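Local atomic coordinates of 4-oxalocrotonate decarboxylase NahK (Pseudomonas putida, PDB entry 5D2F), a protein that catalyses the metal-assisted decarboxylation of (3E)-2-oxohex-3-enedioate to 2-oxopent-4-enoate and carbon dioxide in naphthalene degradation. Residues V43-K48 with K121-K126; D154-T159 with R192-E197. The protein carries 1 engineered substitution. All coordinates share one frame; numbering follows the deposited sequence.

In the fold
From the N terminus, helix 26-41 runs into the loop carrying V43-K48, which contact 1 joins to the loop between strands 115-117 and 126-135. The 72 residues between these segments include helix 58-74 and the strand pair 79-85 and 101-106. Contact 1 closes before contact 2 opens, so the two are in series and neither nest nor cross. Strand 126-135 starts at the end of contact 1 and pairs with strand 153-163, whose first half forms contact 2 with the loop after strand 184-189. Contact 2 thus closes a shorter excursion of 32 residues. The contact centres lie 31 Å apart, on opposite sides of the chain's centre.

Contact 1 (V43-K48 with K121-K126); sequences VHDIGK and KLIHPK. With EDO (1,2-ethanediol), chain D.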
loop_
_atom_site.group_PDB
_atom_site.type_symbol
_atom_site.label_atom_id
_atom_site.label_comp_id
_atom_site.label_asym_id
_atom_site.label_seq_id
_atom_site.Cartn_x
_atom_site.Cartn_y
_atom_site.Cartn_z
ATOM N N VAL A 43 1.901 14.825 11.749
ATOM C CA VAL A 43 1.019 15.328 10.697
ATOM C C VAL A 43 1.600 16.613 10.090
ATOM O O VAL A 43 0.950 17.666 10.037
ATOM C CB VAL A 43 -0.407 15.553 11.222
ATOM C CG1 VAL A 43 -1.391 15.458 10.070
ATOM C CG2 VAL A 43 -0.755 14.500 12.285
ATOM N N HIS A 44 2.843 16.511 9.647
ATOM C CA HIS A 44 3.602 17.664 9.197
ATOM C C HIS A 44 4.411 17.271 7.978
ATOM O O HIS A 44 5.342 16.477 8.091
ATOM C CB HIS A 44 4.546 18.090 10.319
ATOM C CG HIS A 44 5.340 19.318 10.014
ATOM N ND1 HIS A 44 4.911 20.585 10.361
ATOM C CD2 HIS A 44 6.546 19.482 9.417
ATOM C CE1 HIS A 44 5.809 21.472 9.972
ATOM N NE2 HIS A 44 6.809 20.833 9.397
ATOM N N ASP A 45 4.089 17.822 6.810
ATOM C CA ASP A 45 4.792 17.340 5.626
ATOM C C ASP A 45 6.216 17.866 5.568
ATOM O O ASP A 45 6.532 18.897 6.158
ATOM C CB ASP A 45 4.034 17.567 4.312
ATOM C CG ASP A 45 3.608 19.004 4.099
ATOM O OD1 ASP A 45 4.067 19.911 4.828
ATOM O OD2 ASP A 45 2.811 19.218 3.161
ATOM N N ILE A 46 7.075 17.117 4.890
ATOM C CA ILE A 46 8.500 17.415 4.868
ATOM C C ILE A 46 8.972 17.387 3.427
ATOM O O ILE A 46 8.256 16.895 2.559
ATOM C CB ILE A 46 9.292 16.373 5.689
ATOM C CG1 ILE A 46 8.928 14.937 5.259
ATOM C CG2 ILE A 46 9.052 16.571 7.187
ATOM C CD1 ILE A 46 9.921 13.899 5.771
ATOM N N GLY A 47 10.165 17.914 3.164
ATOM C CA GLY A 47 10.737 17.832 1.831
ATOM C C GLY A 47 11.125 16.404 1.483
ATOM O O GLY A 47 11.527 15.637 2.365
ATOM N N LYS A 48 11.004 16.022 0.212
ATOM C CA LYS A 48 11.367 14.652 -0.148
ATOM C C LYS A 48 12.839 14.396 0.183
ATOM O O LYS A 48 13.707 15.229 -0.103
ATOM C CB LYS A 48 11.019 14.312 -1.600
ATOM C CG LYS A 48 11.753 15.061 -2.674
ATOM C CD LYS A 48 11.001 14.864 -4.001
ATOM C CE LYS A 48 11.712 15.500 -5.193
ATOM N NZ LYS A 48 10.743 15.751 -6.310
ATOM N N LYS A 121 -5.624 13.992 11.480
ATOM C CA LYS A 121 -4.452 13.176 11.771
ATOM C C LYS A 121 -3.708 12.842 10.476
ATOM O O LYS A 121 -2.741 12.092 10.476
ATOM C CB LYS A 121 -4.866 11.897 12.485
ATOM C CG LYS A 121 -5.433 12.133 13.877
ATOM C CD LYS A 121 -5.953 10.836 14.475
ATOM C CE LYS A 121 -6.374 11.046 15.921
ATOM N NZ LYS A 121 -7.044 9.834 16.486
ATOM N N LEU A 122 -4.171 13.423 9.378
ATOM C CA LEU A 122 -3.623 13.153 8.059
ATOM C C LEU A 122 -3.213 14.468 7.415
ATOM O O LEU A 122 -3.648 15.545 7.847
ATOM C CB LEU A 122 -4.667 12.460 7.182
ATOM C CG LEU A 122 -5.225 11.153 7.742
ATOM C CD1 LEU A 122 -6.165 10.563 6.736
ATOM C CD2 LEU A 122 -4.108 10.169 8.058
ATOM N N ILE A 123 -2.383 14.373 6.384
ATOM C CA ILE A 123 -1.803 15.563 5.766
ATOM C C ILE A 123 -2.549 15.978 4.505
ATOM O O ILE A 123 -3.073 17.085 4.425
ATOM C CB ILE A 123 -0.310 15.365 5.456
ATOM C CG1 ILE A 123 0.469 15.070 6.741
ATOM C CG2 ILE A 123 0.266 16.613 4.808
ATOM C CD1 ILE A 123 1.908 14.630 6.480
ATOM N N HIS A 124 -2.602 15.092 3.518
ATOM C CA HIS A 124 -3.337 15.367 2.295
ATOM C C HIS A 124 -3.728 14.042 1.680
ATOM O O HIS A 124 -3.182 13.628 0.642
ATOM C CB HIS A 124 -2.513 16.223 1.327
ATOM C CG HIS A 124 -1.046 15.910 1.315
ATOM N ND1 HIS A 124 -0.094 16.844 0.951
ATOM C CD2 HIS A 124 -0.364 14.774 1.596
ATOM C CE1 HIS A 124 1.107 16.300 1.023
ATOM N NE2 HIS A 124 0.975 15.045 1.410
ATOM N N PRO A 125 -4.676 13.359 2.334
ATOM C CA PRO A 125 -4.929 11.950 2.023
ATOM C C PRO A 125 -5.680 11.759 0.717
ATOM O O PRO A 125 -6.399 12.642 0.254
ATOM C CB PRO A 125 -5.802 11.479 3.192
ATOM C CG PRO A 125 -6.474 12.711 3.686
ATOM C CD PRO A 125 -5.488 13.839 3.467
ATOM N N LYS A 126 -5.483 10.591 0.128
ATOM C CA LYS A 126 -6.234 10.176 -1.038
ATOM C C LYS A 126 -6.612 8.745 -0.760
ATOM O O LYS A 126 -6.061 8.125 0.148
ATOM C CB LYS A 126 -5.359 10.243 -2.288
ATOM C CG LYS A 126 -4.786 11.625 -2.560
ATOM C CD LYS A 126 -4.042 11.658 -3.884
ATOM C CE LYS A 126 -3.446 13.042 -4.144
ATOM N NZ LYS A 126 -2.619 13.034 -5.386
HETATM C C1 EDO D . -0.747 10.261 -1.539
HETATM O O1 EDO D . 0.172 10.739 -2.526
HETATM C C2 EDO D . -1.610 11.419 -1.047
HETATM O O2 EDO D . -0.794 12.407 -0.387
#
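The carboxylate of D45 and the imidazole of H124 are turned 60° against each other, with D45 OD2 approaching H124 CE1 obliquely at 4.0 Å. One face of the imidazole is covered by its own neighbour: the CG2 methyl of I123 sits above the ring centre, 3.6 Å from its plane. O2 of a bound 1,2-ethanediol, probably carried over from crystallisation, also comes to the ring obliquely, but its hydrogen bond goes to the backbone, 2.9 Å from O2 to H124 O. S165 bonds to both: its carbonyl accepts from H124 NE2 and its N-H bonds the diol. OD2 of D45 lies 4.4 Å from H124 ND1, near enough that the carboxylate might favour a protonated imidazole.

The same CG2 of I123 touches D45 CB, so this methyl is shared between the aspartate and the ring. The contact lies at the surface of this FAH-family fold, where the loop following helix 26-41 meets the loop leading into strand 126-135, the strand that bears the metal-binding residues E128 and E130. V43, the first residue to leave helical geometry after helix 26-41, has a positive phi (54°) and completes a Schellman motif. L41, a magnesium-binding residue in another crystal structure of this protein, has its side chain about 7 Å from that of V43.

With CG1 anti to the backbone N (chi1 -155°), V43 brings this methyl to 3.2 Å from L122 O and to 3.8 Å from I123 CG1. Its CG2 branch faces the carbonyl of K121. I123 CD1 reaches further along the partner segment, touching the backbone nitrogens of H44 and D45. D164 anchors the 121-126 loop by accepting from the backbone N-H groups of I123 and H124.

Contact 2 (D154-T159 with R192-E197); sequences DYVIPT and RMASLE
V156 and A194 form a single antiparallel bridge, a hydrogen-bonded pair that lays the loop after strand 184-189 against strand 153-163. Just before it, D154 and Y155 both face V134 in a classic beta bulge on the strand's pairing with 126-135. The bridge is the tight part of the contact. V156 N donates to A194 O over 2.7 Å, nearly straight at 170°, while the return bond from A194 N to V156 O is longer and more bent. V156 O also receives a CA-H...O contact from M193, CA to O 3.2 Å.

M193 lies alongside I157, both side chains pointing the same way, and crosses Y155 obliquely. Its CG is anti to its carbonyl carbon (chi1 -68°) and the chain extends from there, which carries SD over one face of the Y155 ring, 4.1 Å from the centroid, in a Met-aromatic contact. The terminal CE is gripped between Y155 CE1 and I157 CD1. V156 packs instead on I131 and V133 of strand 126-135, and its CG1 meets L196 CD2 at 4.0 Å, the two side chains at about a right angle.

The contact is looser at its D154 end. Past the close Y155-S195 pair a water spans the backbones, donating to D154 O and accepting from L196 N. At the other end R192 is exposed, its CB pointing away from the strand. The backbone carbonyl oxygen of R192, by contrast, is buried without a polar partner in the model, and P158 CD makes a close contact with this R192 O at 3.3 Å.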
loop_
_atom_site.group_PDB
_atom_site.type_symbol
_atom_site.label_atom_id
_atom_site.label_comp_id
_atom_site.label_asym_id
_atom_site.label_seq_id
_atom_site.Cartn_x
_atom_site.Cartn_y
_atom_site.Cartn_z
ATOM N N ASP A 154 -5.746 -17.709 0.574
ATOM C CA ASP A 154 -6.842 -18.175 1.419
ATOM C C ASP A 154 -8.134 -17.557 0.907
ATOM O O ASP A 154 -9.068 -18.266 0.519
ATOM C CB ASP A 154 -6.602 -17.768 2.868
ATOM C CG ASP A 154 -7.491 -18.508 3.842
ATOM O OD1 ASP A 154 -8.437 -19.197 3.394
ATOM O OD2 ASP A 154 -7.243 -18.390 5.061
ATOM N N TYR A 155 -8.172 -16.229 0.879
ATOM C CA TYR A 155 -9.341 -15.514 0.391
ATOM C C TYR A 155 -8.970 -14.104 -0.032
ATOM O O TYR A 155 -7.861 -13.643 0.228
ATOM C CB TYR A 155 -10.438 -15.457 1.454
ATOM C CG TYR A 155 -10.003 -14.858 2.767
ATOM C CD1 TYR A 155 -10.059 -13.484 2.982
ATOM C CD2 TYR A 155 -9.553 -15.668 3.798
ATOM C CE1 TYR A 155 -9.673 -12.941 4.190
ATOM C CE2 TYR A 155 -9.158 -15.134 4.999
ATOM C CZ TYR A 155 -9.222 -13.774 5.190
ATOM O OH TYR A 155 -8.828 -13.254 6.397
ATOM N N VAL A 156 -9.898 -13.431 -0.705
ATOM C CA VAL A 156 -9.692 -12.038 -1.065
ATOM C C VAL A 156 -10.677 -11.158 -0.316
ATOM O O VAL A 156 -11.728 -11.619 0.125
ATOM C CB VAL A 156 -9.797 -11.790 -2.574
ATOM C CG1 VAL A 156 -8.853 -12.722 -3.317
ATOM C CG2 VAL A 156 -11.237 -11.980 -3.051
ATOM N N ILE A 157 -10.321 -9.894 -0.134
ATOM C CA ILE A 157 -11.205 -9.004 0.597
ATOM C C ILE A 157 -11.064 -7.593 0.066
ATOM O O ILE A 157 -9.948 -7.079 -0.054
ATOM C CB ILE A 157 -10.995 -9.101 2.138
ATOM C CG1 ILE A 157 -11.898 -8.117 2.882
ATOM C CG2 ILE A 157 -9.541 -8.899 2.507
ATOM C CD1 ILE A 157 -12.078 -8.444 4.358
ATOM N N PRO A 158 -12.194 -6.981 -0.311
ATOM C CA PRO A 158 -12.131 -5.615 -0.825
ATOM C C PRO A 158 -11.513 -4.721 0.223
ATOM O O PRO A 158 -11.842 -4.854 1.407
ATOM C CB PRO A 158 -13.603 -5.242 -0.992
ATOM C CG PRO A 158 -14.273 -6.556 -1.257
ATOM C CD PRO A 158 -13.560 -7.534 -0.370
ATOM N N THR A 159 -10.635 -3.825 -0.201
ATOM C CA THR A 159 -9.984 -2.916 0.728
ATOM C C THR A 159 -9.768 -1.562 0.088
ATOM O O THR A 159 -9.363 -1.472 -1.070
ATOM C CB THR A 159 -8.616 -3.472 1.182
ATOM O OG1 THR A 159 -8.791 -4.791 1.710
ATOM C CG2 THR A 159 -8.020 -2.599 2.280
ATOM N N ARG A 192 -17.393 -8.144 1.045
ATOM C CA ARG A 192 -17.459 -9.519 1.489
ATOM C C ARG A 192 -16.228 -10.280 1.024
ATOM O O ARG A 192 -15.726 -10.053 -0.075
ATOM C CB ARG A 192 -18.746 -10.178 0.984
ATOM C CG ARG A 192 -20.018 -9.532 1.549
ATOM C CD ARG A 192 -21.285 -10.223 1.060
ATOM N NE ARG A 192 -21.412 -10.146 -0.394
ATOM C CZ ARG A 192 -21.957 -9.121 -1.043
ATOM N NH1 ARG A 192 -22.433 -8.081 -0.368
ATOM N NH2 ARG A 192 -22.032 -9.137 -2.369
ATOM N N MET A 193 -15.727 -11.160 1.885
ATOM C CA MET A 193 -14.608 -12.019 1.517
ATOM C C MET A 193 -15.073 -13.044 0.497
ATOM O O MET A 193 -16.258 -13.362 0.414
ATOM C CB MET A 193 -14.065 -12.747 2.737
ATOM C CG MET A 193 -13.382 -11.849 3.737
ATOM S SD MET A 193 -13.171 -12.735 5.290
ATOM C CE MET A 193 -12.195 -11.546 6.207
ATOM N N ALA A 194 -14.133 -13.558 -0.282
ATOM C CA ALA A 194 -14.442 -14.587 -1.255
ATOM C C ALA A 194 -13.203 -15.414 -1.499
ATOM O O ALA A 194 -12.080 -14.922 -1.361
ATOM C CB ALA A 194 -14.929 -13.973 -2.548
ATOM N N SER A 195 -13.409 -16.676 -1.859
ATOM C CA SER A 195 -12.307 -17.513 -2.308
ATOM C C SER A 195 -11.990 -17.161 -3.758
ATOM O O SER A 195 -12.805 -16.532 -4.437
ATOM C CB SER A 195 -12.683 -18.992 -2.198
ATOM O OG SER A 195 -13.624 -19.332 -3.192
ATOM N N LEU A 196 -10.812 -17.563 -4.235
ATOM C CA LEU A 196 -10.439 -17.334 -5.625
ATOM C C LEU A 196 -11.408 -17.968 -6.603
ATOM O O LEU A 196 -11.669 -17.408 -7.662
ATOM C CB LEU A 196 -9.039 -17.865 -5.909
ATOM C CG LEU A 196 -7.871 -16.997 -5.470
ATOM C CD1 LEU A 196 -6.568 -17.632 -5.937
ATOM C CD2 LEU A 196 -8.026 -15.600 -6.032
ATOM N N GLU A 197 -11.932 -19.137 -6.246
ATOM C CA GLU A 197 -12.908 -19.842 -7.079
ATOM C C GLU A 197 -14.165 -19.006 -7.339
ATOM O O GLU A 197 -14.826 -19.158 -8.369
ATOM C CB GLU A 197 -13.281 -21.173 -6.414
ATOM C CG GLU A 197 -14.483 -21.874 -7.020
ATOM C CD GLU A 197 -14.673 -23.279 -6.481
ATOM O OE1 GLU A 197 -14.070 -23.605 -5.433
ATOM O OE2 GLU A 197 -15.425 -24.057 -7.111
HETATM O O HOH W 1 -9.034 -19.083 -2.310
#